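Side-chain contact in Stk_08120 (Sulfolobus tokodaii str. 7, PDB 2EJX), which probably carries fatty acids, as a member of a thermoacidophile-specific family with a Bet v 1-like fold: residues 33-38 and 75-80. Residues are numbered along the deposited sequence; the frame is centred on the assembly and turned at random.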
loop_
_atom_site.group_PDB
_atom_site.type_symbol
_atom_site.label_atom_id
_atom_site.label_comp_id
_atom_site.label_asym_id
_atom_site.label_seq_id
_atom_site.Cartn_x
_atom_site.Cartn_y
_atom_site.Cartn_z
ATOM N N GLN A 33 1.239 -5.712 -0.619
ATOM C CA GLN A 33 0.616 -5.827 0.725
ATOM C C GLN A 33 -0.846 -5.426 0.767
ATOM O O GLN A 33 -1.597 -5.981 1.584
ATOM C CB GLN A 33 1.372 -5.029 1.787
ATOM C CG GLN A 33 2.725 -5.594 2.210
ATOM C CD GLN A 33 2.644 -6.842 3.087
ATOM O OE1 GLN A 33 3.674 -7.496 3.385
ATOM N NE2 GLN A 33 1.455 -7.182 3.501
ATOM N N ILE A 34 -1.223 -4.450 -0.084
ATOM C CA ILE A 34 -2.555 -3.805 0.011
ATOM C C ILE A 34 -3.499 -4.117 -1.141
ATOM O O ILE A 34 -4.683 -4.410 -0.931
ATOM C CB ILE A 34 -2.415 -2.259 0.237
ATOM C CG1 ILE A 34 -1.802 -1.974 1.630
ATOM C CG2 ILE A 34 -3.798 -1.545 0.179
ATOM C CD1 ILE A 34 -1.192 -0.619 1.728
ATOM N N PHE A 35 -2.975 -4.102 -2.372
ATOM C CA PHE A 35 -3.826 -4.288 -3.536
ATOM C C PHE A 35 -4.327 -5.736 -3.618
ATOM O O PHE A 35 -3.657 -6.628 -3.097
ATOM C CB PHE A 35 -3.108 -3.839 -4.815
ATOM C CG PHE A 35 -3.274 -2.370 -5.101
ATOM C CD1 PHE A 35 -2.959 -1.420 -4.131
ATOM C CD2 PHE A 35 -3.803 -1.940 -6.309
ATOM C CE1 PHE A 35 -3.127 -0.053 -4.366
ATOM C CE2 PHE A 35 -3.994 -0.561 -6.556
ATOM C CZ PHE A 35 -3.636 0.374 -5.592
ATOM N N PRO A 36 -5.525 -5.970 -4.220
ATOM C CA PRO A 36 -6.024 -7.355 -4.296
ATOM C C PRO A 36 -5.215 -8.277 -5.203
ATOM O O PRO A 36 -5.117 -8.019 -6.404
ATOM C CB PRO A 36 -7.454 -7.223 -4.855
ATOM C CG PRO A 36 -7.755 -5.770 -4.920
ATOM C CD PRO A 36 -6.475 -4.989 -4.812
ATOM N N GLY A 37 -4.664 -9.342 -4.632
ATOM C CA GLY A 37 -4.148 -10.482 -5.417
ATOM C C GLY A 37 -3.036 -10.122 -6.394
ATOM O O GLY A 37 -3.019 -10.618 -7.518
ATOM N N ILE A 38 -2.099 -9.281 -5.948
ATOM C CA ILE A 38 -0.926 -8.906 -6.762
ATOM C C ILE A 38 -0.036 -10.120 -7.063
ATOM O O ILE A 38 0.383 -10.829 -6.148
ATOM C CB ILE A 38 -0.102 -7.754 -6.091
ATOM C CG1 ILE A 38 -0.929 -6.470 -5.998
ATOM C CG2 ILE A 38 1.254 -7.504 -6.811
ATOM C CD1 ILE A 38 -1.089 -5.762 -7.364
ATOM N N ILE A 75 0.757 7.687 -3.195
ATOM C CA ILE A 75 1.017 6.836 -4.371
ATOM C C ILE A 75 -0.127 7.069 -5.354
ATOM O O ILE A 75 -1.285 6.733 -5.081
ATOM C CB ILE A 75 1.143 5.345 -4.004
ATOM C CG1 ILE A 75 2.244 5.165 -2.942
ATOM C CG2 ILE A 75 1.463 4.493 -5.244
ATOM C CD1 ILE A 75 2.597 3.720 -2.563
ATOM N N ILE A 76 0.203 7.687 -6.479
ATOM C CA ILE A 76 -0.802 7.976 -7.515
ATOM C C ILE A 76 -0.750 6.877 -8.557
ATOM O O ILE A 76 0.318 6.539 -9.060
ATOM C CB ILE A 76 -0.531 9.362 -8.109
ATOM C CG1 ILE A 76 -0.601 10.379 -6.962
ATOM C CG2 ILE A 76 -1.535 9.684 -9.199
ATOM C CD1 ILE A 76 -0.380 11.836 -7.367
ATOM N N TYR A 77 -1.894 6.260 -8.864
ATOM C CA TYR A 77 -1.850 5.118 -9.766
ATOM C C TYR A 77 -2.974 5.164 -10.815
ATOM O O TYR A 77 -3.973 5.858 -10.600
ATOM C CB TYR A 77 -1.934 3.809 -8.987
ATOM C CG TYR A 77 -3.254 3.628 -8.263
ATOM C CD1 TYR A 77 -4.359 3.054 -8.916
ATOM C CD2 TYR A 77 -3.414 4.047 -6.913
ATOM C CE1 TYR A 77 -5.582 2.881 -8.256
ATOM C CE2 TYR A 77 -4.638 3.873 -6.263
ATOM C CZ TYR A 77 -5.698 3.302 -6.955
ATOM O OH TYR A 77 -6.871 3.141 -6.304
ATOM N N ASP A 78 -2.769 4.436 -11.918
ATOM C CA ASP A 78 -3.797 4.191 -12.955
ATOM C C ASP A 78 -3.860 2.745 -13.310
ATOM O O ASP A 78 -2.862 2.075 -13.348
ATOM C CB ASP A 78 -3.530 5.022 -14.242
ATOM C CG ASP A 78 -2.176 4.710 -14.909
ATOM O OD1 ASP A 78 -1.196 5.444 -14.608
ATOM O OD2 ASP A 78 -2.080 3.756 -15.735
ATOM N N SER A 79 -5.045 2.233 -13.631
ATOM C CA SER A 79 -5.133 0.846 -14.055
ATOM C C SER A 79 -6.277 0.728 -15.029
ATOM O O SER A 79 -7.022 1.699 -15.210
ATOM C CB SER A 79 -5.415 -0.089 -12.884
ATOM O OG SER A 79 -6.779 -0.012 -12.515
ATOM N N ASP A 80 -6.415 -0.462 -15.616
ATOM C CA ASP A 80 -7.514 -0.760 -16.549
ATOM C C ASP A 80 -8.863 -0.883 -15.823
ATOM O O ASP A 80 -9.907 -1.064 -16.466
ATOM C CB ASP A 80 -7.226 -1.990 -17.433
ATOM C CG ASP A 80 -6.692 -3.206 -16.655
ATOM O OD1 ASP A 80 -6.487 -3.103 -15.438
ATOM O OD2 ASP A 80 -6.458 -4.267 -17.300
#
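Phe35 and Tyr77 meet as a T-shaped aromatic pair, the edge of the phenylalanine directed at the face of the tyrosine. The ring planes stand at 84° to each other with centroids 5.1 Å apart. Phe35 CZ does the touching: it lies over the tyrosine ring, offset toward the rim on the CE2 side, and comes within 3.7 Å of Tyr77 CE2. Phe35 CZ also lies 3.8 Å from Tyr77 CZ and 3.9 Å from Tyr77 CD2, so one apex of the phenyl ring rests on several carbons at once. The side chains approach from opposite directions and span backbones whose CA atoms, in Phe35 and Tyr77, remain 11.5 Å apart. With chi1 at 65°, Tyr77 CG sits between the backbone N and the carbonyl carbon, and the ring stands off strand 72-79 with a face turned to Phe35. Only these two residues touch across the segments, and both are buried.

The fold is of the Bet v 1-like kind, in which a curved antiparallel sheet wraps around a long C-terminal helix, here 105-137. Phe35 is the first residue to leave helical geometry after helix 27-34, just before the chain enters edge strand 38-42; the ring pair thus joins this helix-to-strand turn to the middle strand of the sheet across the interior. Such an interior commonly forms the ligand cavity in this superfamily, though whether this pair lines a fatty-acid site here is not established.

Further apolar packing surrounds the pair: Phe35 also touches Tyr60 of strand 58-69, and Tyr77 touches Phe49 of strand 48-55. Tyr77 OH is hydrogen-bonded to His102 ND1, which gives the hydroxyl of this buried tyrosine a partner and probably helps to hold the far end of the ring.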